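Local coordinates for pectate lyase/Amb allergen (PDB 4HWV), which probably cleaves pectate as a calcium-binding, secreted lyase of polysaccharide lyase family 1, at residues A56-G59 with N60-I64. Numbering follows the deposited sequence.
Sequences ALYG and NTAVI
Thr61 grips the carbonyl oxygen of Tyr58 twice, closing a type I' beta turn that runs from Tyr58 to Thr61 just past the end of helix 50-57. Thr61 OG1 donates to Tyr58 O at 2.8 Å, lying in the carbonyl plane on a lone pair. The backbone Thr61 N reaches the same Tyr58 O at 3.0 Å from well above that plane. A chi1 of 71° sets OG1 between the backbone N and carbonyl carbon of Thr61, turned back to the start of the turn.

Beside this polar clasp lies the close apolar part, where the methyl of Ala62 rests against the root of the tyrosine, 3.9 Å from Ala62 CB to Tyr58 CB. The same methyl meets Tyr58 CG and comes obliquely to the ring, while Thr61 OG1 stands at the ring edge near its plane. The solvent side is looser: Asn60 and Thr61 are exposed, and although Asn60 CB points away from residues 56-59, its side chain leans on Gln55 and Tyr45.

Gly59, with positive phi, is the C-prime residue of a Schellman motif: Asn60 N pairs with Gln55 O, and Gly59 N makes a weak bond of 3.3 Å to Ala56 O. On the surface, away from the calcium site, the chain leaves helix 50-57, packed through Ala56 and Leu57 against strand 79-83 of the right-handed parallel beta-helix, and enters strand 63-64, antiparallel to strand 70-71.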
loop_
_atom_site.group_PDB
_atom_site.type_symbol
_atom_site.label_atom_id
_atom_site.label_comp_id
_atom_site.label_asym_id
_atom_site.label_seq_id
_atom_site.Cartn_x
_atom_site.Cartn_y
_atom_site.Cartn_z
ATOM N N ALA A 56 -5.955 -28.649 -3.965
ATOM C CA ALA A 56 -7.274 -28.636 -4.593
ATOM C C ALA A 56 -7.141 -28.646 -6.120
ATOM O O ALA A 56 -7.819 -29.404 -6.829
ATOM C CB ALA A 56 -8.082 -27.440 -4.111
ATOM N N LEU A 57 -6.235 -27.823 -6.633
ATOM C CA LEU A 57 -6.025 -27.756 -8.080
ATOM C C LEU A 57 -5.471 -29.061 -8.646
ATOM O O LEU A 57 -5.707 -29.390 -9.816
ATOM C CB LEU A 57 -5.075 -26.599 -8.414
ATOM C CG LEU A 57 -5.625 -25.195 -8.140
ATOM C CD1 LEU A 57 -4.512 -24.176 -8.182
ATOM C CD2 LEU A 57 -6.722 -24.802 -9.124
ATOM N N TYR A 58 -4.730 -29.791 -7.811
ATOM C CA TYR A 58 -4.046 -31.011 -8.233
ATOM C C TYR A 58 -4.766 -32.279 -7.750
ATOM O O TYR A 58 -4.243 -33.384 -7.872
ATOM C CB TYR A 58 -2.590 -31.006 -7.730
ATOM C CG TYR A 58 -1.648 -30.135 -8.547
ATOM C CD1 TYR A 58 -1.804 -28.749 -8.598
ATOM C CD2 TYR A 58 -0.595 -30.701 -9.263
ATOM C CE1 TYR A 58 -0.953 -27.956 -9.347
ATOM C CE2 TYR A 58 0.279 -29.908 -10.004
ATOM C CZ TYR A 58 0.086 -28.533 -10.044
ATOM O OH TYR A 58 0.919 -27.714 -10.769
ATOM N N GLY A 59 -5.974 -32.135 -7.210
ATOM C CA GLY A 59 -6.716 -33.297 -6.738
ATOM C C GLY A 59 -5.923 -34.138 -5.758
ATOM O O GLY A 59 -5.943 -35.375 -5.806
ATOM N N ASN A 60 -5.198 -33.453 -4.881
ATOM C CA ASN A 60 -4.420 -34.085 -3.824
ATOM C C ASN A 60 -3.272 -34.952 -4.338
ATOM O O ASN A 60 -2.783 -35.823 -3.623
ATOM C CB ASN A 60 -5.340 -34.856 -2.857
ATOM C CG ASN A 60 -6.094 -33.923 -1.973
ATOM O OD1 ASN A 60 -5.491 -33.231 -1.166
ATOM N ND2 ASN A 60 -7.417 -33.870 -2.127
ATOM N N THR A 61 -2.803 -34.663 -5.552
ATOM C CA THR A 61 -1.653 -35.385 -6.083
ATOM C C THR A 61 -0.363 -34.569 -6.015
ATOM O O THR A 61 0.680 -35.049 -6.427
ATOM C CB THR A 61 -1.844 -35.812 -7.550
ATOM O OG1 THR A 61 -1.779 -34.649 -8.388
ATOM C CG2 THR A 61 -3.163 -36.566 -7.757
ATOM N N ALA A 62 -0.420 -33.338 -5.514
ATOM C CA ALA A 62 0.778 -32.498 -5.515
ATOM C C ALA A 62 1.772 -32.921 -4.447
ATOM O O ALA A 62 1.382 -33.329 -3.354
ATOM C CB ALA A 62 0.418 -31.033 -5.327
ATOM N N VAL A 63 3.055 -32.832 -4.779
ATOM C CA VAL A 63 4.097 -32.882 -3.776
ATOM C C VAL A 63 4.724 -31.502 -3.771
ATOM O O VAL A 63 5.290 -31.051 -4.778
ATOM C CB VAL A 63 5.152 -33.967 -4.064
ATOM C CG1 VAL A 63 6.265 -33.909 -3.022
ATOM C CG2 VAL A 63 4.499 -35.347 -4.080
ATOM N N ILE A 64 4.575 -30.811 -2.645
ATOM C CA ILE A 64 5.060 -29.448 -2.505
ATOM C C ILE A 64 6.333 -29.515 -1.671
ATOM O O ILE A 64 6.308 -29.915 -0.497
ATOM C CB ILE A 64 3.995 -28.549 -1.859
ATOM C CG1 ILE A 64 2.692 -28.663 -2.657
ATOM C CG2 ILE A 64 4.513 -27.102 -1.738
ATOM C CD1 ILE A 64 1.537 -27.874 -2.070
#